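Local coordinates for VC0179-like protein (Escherichia coli, PDB 4XJ6) that probably synthesises cyclic GMP-AMP from nucleoside triphosphates, as a bacterial homologue of cyclic GMP-AMP synthase with a magnesium-dependent nucleotidyltransferase active site, at residues P2-L16 / F393-S406. Residues are numbered along the deposited sequence; the frame is centred on the assembly and turned at random.
Sequences PWDFNNYYSHNMDGL and FGKRVTNALLITSS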
loop_
_atom_site.group_PDB
_atom_site.type_symbol
_atom_site.label_atom_id
_atom_site.label_comp_id
_atom_site.label_asym_id
_atom_site.label_seq_id
_atom_site.Cartn_x
_atom_site.Cartn_y
_atom_site.Cartn_z
ATOM N N PRO A 2 12.323 26.062 26.508
ATOM C CA PRO A 2 12.404 25.076 25.425
ATOM C C PRO A 2 11.593 25.499 24.202
ATOM O O PRO A 2 10.746 26.390 24.291
ATOM C CB PRO A 2 11.822 23.811 26.055
ATOM C CG PRO A 2 10.946 24.301 27.161
ATOM C CD PRO A 2 11.622 25.532 27.691
ATOM N N TRP A 3 11.857 24.863 23.066
ATOM C CA TRP A 3 11.209 25.246 21.816
ATOM C C TRP A 3 9.911 24.490 21.563
ATOM O O TRP A 3 9.809 23.296 21.834
ATOM C CB TRP A 3 12.155 25.027 20.636
ATOM C CG TRP A 3 13.406 25.845 20.697
ATOM C CD1 TRP A 3 14.668 25.392 20.938
ATOM C CD2 TRP A 3 13.517 27.261 20.511
ATOM N NE1 TRP A 3 15.557 26.432 20.915
ATOM C CE2 TRP A 3 14.877 27.592 20.657
ATOM C CE3 TRP A 3 12.598 28.279 20.239
ATOM C CZ2 TRP A 3 15.344 28.900 20.535
ATOM C CZ3 TRP A 3 13.061 29.579 20.121
ATOM C CH2 TRP A 3 14.423 29.878 20.269
ATOM N N ASP A 4 8.923 25.205 21.036
ATOM C CA ASP A 4 7.670 24.601 20.604
ATOM C C ASP A 4 7.748 24.322 19.106
ATOM O O ASP A 4 8.277 25.132 18.346
ATOM C CB ASP A 4 6.486 25.515 20.936
ATOM C CG ASP A 4 5.155 24.957 20.462
ATOM O OD1 ASP A 4 5.047 23.729 20.263
ATOM O OD2 ASP A 4 4.210 25.752 20.295
ATOM N N PHE A 5 7.233 23.169 18.689
ATOM C CA PHE A 5 7.343 22.748 17.294
ATOM C C PHE A 5 5.987 22.609 16.602
ATOM O O PHE A 5 5.901 22.033 15.519
ATOM C CB PHE A 5 8.109 21.421 17.201
ATOM C CG PHE A 5 9.588 21.554 17.434
ATOM C CD1 PHE A 5 10.428 21.946 16.405
ATOM C CD2 PHE A 5 10.139 21.285 18.677
ATOM C CE1 PHE A 5 11.788 22.072 16.611
ATOM C CE2 PHE A 5 11.501 21.408 18.888
ATOM C CZ PHE A 5 12.325 21.802 17.852
ATOM N N ASN A 6 4.937 23.143 17.221
ATOM C CA ASN A 6 3.586 23.039 16.673
ATOM C C ASN A 6 3.448 23.641 15.274
ATOM O O ASN A 6 2.725 23.110 14.428
ATOM C CB ASN A 6 2.583 23.700 17.617
ATOM C CG ASN A 6 2.268 22.839 18.825
ATOM O OD1 ASN A 6 2.320 21.612 18.757
ATOM N ND2 ASN A 6 1.936 23.482 19.940
ATOM N N ASN A 7 4.145 24.747 15.035
ATOM C CA ASN A 7 4.139 25.379 13.720
ATOM C C ASN A 7 5.094 24.689 12.750
ATOM O O ASN A 7 4.851 24.671 11.544
ATOM C CB ASN A 7 4.481 26.867 13.833
ATOM C CG ASN A 7 3.252 27.730 14.056
ATOM O OD1 ASN A 7 2.579 28.130 13.105
ATOM N ND2 ASN A 7 2.951 28.018 15.316
ATOM N N TYR A 8 6.178 24.129 13.280
ATOM C CA TYR A 8 7.077 23.300 12.486
ATOM C C TYR A 8 6.279 22.166 11.862
ATOM O O TYR A 8 6.450 21.838 10.689
ATOM C CB TYR A 8 8.214 22.751 13.354
ATOM C CG TYR A 8 9.014 21.627 12.719
ATOM C CD1 TYR A 8 10.161 21.893 11.984
ATOM C CD2 TYR A 8 8.625 20.300 12.868
ATOM C CE1 TYR A 8 10.896 20.871 11.406
ATOM C CE2 TYR A 8 9.351 19.272 12.291
ATOM C CZ TYR A 8 10.487 19.565 11.562
ATOM O OH TYR A 8 11.218 18.549 10.988
ATOM N N TYR A 9 5.389 21.586 12.660
ATOM C CA TYR A 9 4.598 20.437 12.238
ATOM C C TYR A 9 3.444 20.794 11.299
ATOM O O TYR A 9 3.238 20.129 10.280
ATOM C CB TYR A 9 4.035 19.704 13.463
ATOM C CG TYR A 9 5.043 18.858 14.214
ATOM C CD1 TYR A 9 5.705 17.809 13.587
ATOM C CD2 TYR A 9 5.306 19.085 15.559
ATOM C CE1 TYR A 9 6.614 17.028 14.269
ATOM C CE2 TYR A 9 6.217 18.308 16.253
ATOM C CZ TYR A 9 6.867 17.280 15.603
ATOM O OH TYR A 9 7.775 16.496 16.276
ATOM N N SER A 10 2.695 21.839 11.637
ATOM C CA SER A 10 1.373 22.037 11.048
ATOM C C SER A 10 1.142 23.342 10.285
ATOM O O SER A 10 0.035 23.570 9.799
ATOM C CB SER A 10 0.319 21.936 12.149
ATOM O OG SER A 10 0.492 22.981 13.087
ATOM N N HIS A 11 2.155 24.197 10.179
ATOM C CA HIS A 11 1.964 25.474 9.493
ATOM C C HIS A 11 1.693 25.252 8.008
ATOM O O HIS A 11 2.310 24.393 7.381
ATOM C CB HIS A 11 3.182 26.381 9.672
ATOM C CG HIS A 11 2.913 27.821 9.362
ATOM N ND1 HIS A 11 3.428 28.454 8.252
ATOM C CD2 HIS A 11 2.176 28.750 10.015
ATOM C CE1 HIS A 11 3.024 29.712 8.235
ATOM N NE2 HIS A 11 2.262 29.918 9.294
ATOM N N ASN A 12 0.760 26.017 7.452
ATOM C CA ASN A 12 0.410 25.871 6.045
ATOM C C ASN A 12 1.573 26.216 5.120
ATOM O O ASN A 12 2.403 27.068 5.439
ATOM C CB ASN A 12 -0.812 26.732 5.710
ATOM C CG ASN A 12 -0.693 28.152 6.232
ATOM O OD1 ASN A 12 0.383 28.594 6.636
ATOM N ND2 ASN A 12 -1.805 28.877 6.225
ATOM N N MET A 13 1.633 25.516 3.990
ATOM C CA MET A 13 2.623 25.744 2.932
ATOM C C MET A 13 4.077 25.452 3.328
ATOM O O MET A 13 4.811 24.848 2.546
ATOM C CB MET A 13 2.509 27.178 2.404
ATOM C CG MET A 13 1.205 27.456 1.672
ATOM S SD MET A 13 0.894 26.285 0.331
ATOM C CE MET A 13 2.239 26.667 -0.789
ATOM N N ASP A 14 4.501 25.862 4.520
ATOM C CA ASP A 14 5.901 25.677 4.903
ATOM C C ASP A 14 6.119 24.695 6.056
ATOM O O ASP A 14 7.258 24.333 6.354
ATOM C CB ASP A 14 6.532 27.025 5.256
ATOM C CG ASP A 14 5.692 27.830 6.224
ATOM O OD1 ASP A 14 4.791 27.251 6.865
ATOM O OD2 ASP A 14 5.939 29.049 6.350
ATOM N N GLY A 15 5.039 24.266 6.701
ATOM C CA GLY A 15 5.139 23.293 7.777
ATOM C C GLY A 15 5.318 21.875 7.263
ATOM O O GLY A 15 5.286 21.637 6.057
ATOM N N LEU A 16 5.498 20.929 8.181
ATOM C CA LEU A 16 5.783 19.543 7.812
ATOM C C LEU A 16 4.613 18.867 7.097
ATOM O O LEU A 16 4.815 18.115 6.143
ATOM C CB LEU A 16 6.173 18.737 9.052
ATOM C CG LEU A 16 6.612 17.293 8.803
ATOM C CD1 LEU A 16 7.743 17.250 7.783
ATOM C CD2 LEU A 16 7.022 16.619 10.110
ATOM N N PHE A 393 12.946 13.700 10.801
ATOM C CA PHE A 393 11.973 13.734 9.712
ATOM C C PHE A 393 12.598 14.086 8.365
ATOM O O PHE A 393 11.898 14.175 7.356
ATOM C CB PHE A 393 10.857 14.733 10.036
ATOM C CG PHE A 393 10.194 14.494 11.363
ATOM C CD1 PHE A 393 9.292 13.455 11.522
ATOM C CD2 PHE A 393 10.465 15.311 12.449
ATOM C CE1 PHE A 393 8.679 13.230 12.736
ATOM C CE2 PHE A 393 9.854 15.089 13.667
ATOM C CZ PHE A 393 8.958 14.049 13.809
ATOM N N GLY A 394 13.912 14.289 8.351
ATOM C CA GLY A 394 14.602 14.673 7.134
ATOM C C GLY A 394 14.498 16.166 6.899
ATOM O O GLY A 394 13.639 16.835 7.474
ATOM N N LYS A 395 15.381 16.695 6.056
ATOM C CA LYS A 395 15.346 18.109 5.708
ATOM C C LYS A 395 14.205 18.385 4.737
ATOM O O LYS A 395 14.367 18.274 3.523
ATOM C CB LYS A 395 16.683 18.552 5.104
ATOM C CG LYS A 395 16.730 20.021 4.704
ATOM C CD LYS A 395 18.005 20.343 3.944
ATOM C CE LYS A 395 17.923 21.713 3.288
ATOM N NZ LYS A 395 19.114 21.999 2.441
ATOM N N ARG A 396 13.046 18.728 5.285
ATOM C CA ARG A 396 11.876 19.054 4.480
ATOM C C ARG A 396 11.403 20.455 4.828
ATOM O O ARG A 396 11.260 21.316 3.961
ATOM C CB ARG A 396 10.753 18.041 4.709
ATOM C CG ARG A 396 11.157 16.589 4.544
ATOM C CD ARG A 396 10.087 15.823 3.792
ATOM N NE ARG A 396 10.054 14.415 4.172
ATOM C CZ ARG A 396 9.326 13.491 3.557
ATOM N NH1 ARG A 396 8.572 13.822 2.521
ATOM N NH2 ARG A 396 9.359 12.235 3.977
ATOM N N VAL A 397 11.150 20.669 6.114
ATOM C CA VAL A 397 10.900 22.007 6.627
ATOM C C VAL A 397 12.233 22.721 6.763
ATOM O O VAL A 397 13.166 22.194 7.368
ATOM C CB VAL A 397 10.178 21.982 7.986
ATOM C CG1 VAL A 397 10.030 23.396 8.552
ATOM C CG2 VAL A 397 8.831 21.307 7.844
ATOM N N THR A 398 12.327 23.916 6.195
ATOM C CA THR A 398 13.588 24.641 6.166
ATOM C C THR A 398 13.464 25.992 6.856
ATOM O O THR A 398 14.460 26.686 7.074
ATOM C CB THR A 398 14.073 24.845 4.723
ATOM O OG1 THR A 398 13.037 25.472 3.957
ATOM C CG2 THR A 398 14.425 23.510 4.085
ATOM N N ASN A 399 12.234 26.354 7.201
ATOM C CA ASN A 399 11.960 27.632 7.841
ATOM C C ASN A 399 12.086 27.552 9.363
ATOM O O ASN A 399 11.152 27.145 10.058
ATOM C CB ASN A 399 10.566 28.124 7.446
ATOM C CG ASN A 399 10.313 29.560 7.865
ATOM O OD1 ASN A 399 11.199 30.230 8.394
ATOM N ND2 ASN A 399 9.100 30.043 7.619
ATOM N N ALA A 400 13.245 27.960 9.871
ATOM C CA ALA A 400 13.518 27.928 11.304
ATOM C C ALA A 400 12.607 28.881 12.072
ATOM O O ALA A 400 12.374 28.698 13.264
ATOM C CB ALA A 400 14.980 28.261 11.571
ATOM N N LEU A 401 12.078 29.886 11.378
ATOM C CA LEU A 401 11.212 30.884 12.006
ATOM C C LEU A 401 9.875 30.304 12.459
ATOM O O LEU A 401 9.111 30.968 13.160
ATOM C CB LEU A 401 10.965 32.053 11.050
ATOM C CG LEU A 401 12.180 32.917 10.712
ATOM C CD1 LEU A 401 11.766 34.133 9.894
ATOM C CD2 LEU A 401 12.917 33.338 11.978
ATOM N N LEU A 402 9.594 29.072 12.052
ATOM C CA LEU A 402 8.388 28.379 12.485
ATOM C C LEU A 402 8.535 27.909 13.929
ATOM O O LEU A 402 7.546 27.748 14.645
ATOM C CB LEU A 402 8.094 27.190 11.576
ATOM C CG LEU A 402 7.773 27.499 10.117
ATOM C CD1 LEU A 402 7.612 26.208 9.327
ATOM C CD2 LEU A 402 6.516 28.353 10.018
ATOM N N ILE A 403 9.779 27.687 14.345
ATOM C CA ILE A 403 10.077 27.250 15.702
ATOM C C ILE A 403 9.918 28.403 16.680
ATOM O O ILE A 403 10.559 29.439 16.536
ATOM C CB ILE A 403 11.500 26.681 15.798
ATOM C CG1 ILE A 403 11.664 25.499 14.839
ATOM C CG2 ILE A 403 11.814 26.258 17.222
ATOM C CD1 ILE A 403 13.070 24.963 14.778
ATOM N N THR A 404 9.054 28.226 17.671
ATOM C CA THR A 404 8.784 29.292 18.630
ATOM C C THR A 404 9.059 28.845 20.060
ATOM O O THR A 404 8.883 27.674 20.397
ATOM C CB THR A 404 7.329 29.782 18.529
ATOM O OG1 THR A 404 6.441 28.675 18.728
ATOM C CG2 THR A 404 7.073 30.391 17.159
ATOM N N SER A 405 9.491 29.785 20.894
ATOM C CA SER A 405 9.780 29.498 22.294
ATOM C C SER A 405 8.511 29.100 23.035
ATOM O O SER A 405 7.463 29.724 22.870
ATOM C CB SER A 405 10.434 30.710 22.967
ATOM O OG SER A 405 10.824 30.412 24.298
ATOM N N SER A 406 8.610 28.054 23.849
ATOM C CA SER A 406 7.466 27.571 24.611
ATOM C C SER A 406 7.236 28.414 25.860
ATOM O O SER A 406 6.322 29.238 25.907
ATOM C CB SER A 406 7.662 26.105 24.996
ATOM O OG SER A 406 6.591 25.641 25.798
HETATM O O HOH W 1 7.054 25.664 15.943
HETATM O O HOH W 2 9.965 25.195 5.809
#
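W3 and D4 pair with S405 and T404 in a short two-stranded antiparallel sheet that joins the two ends of the chain: D4 and T404 form the hydrogen-bonded pair, with D4 N to T404 O at 2.6 Å, and S406 N extends the pairing to P2 O. Next to the paired strands, a water bridges the two segments, donating to D4 O and L402 O and accepting from Y8 N. D4 and T404 point their side chains to the same face, and D4 OD1 closes an Asx turn with N6 N while also bonding T319. I403 meets two aromatic residues with different branches: CG2 lies 3.6 Å from W3 CB and also touches the ring, and CD1 touches F5 CE1. L402 packs on helix 6-10 and the loop after it, with CD2 over one face of the H11 ring and CD1 3.5 Å from D14 O. Further along, V397 packs its CB against Y8 CE1, 3.7 Å away, and Y8 CG lies anti to the backbone N (chi1 166°), which carries the phenol on to F393 and to its hydrogen bond with N390. F393 receives the edge of the Y9 ring on its face, the planes 84° apart, in an offset edge-to-face pair. Beside it, L16 CD2 makes a CH-pi contact 4.3 Å from the F393 ring centroid.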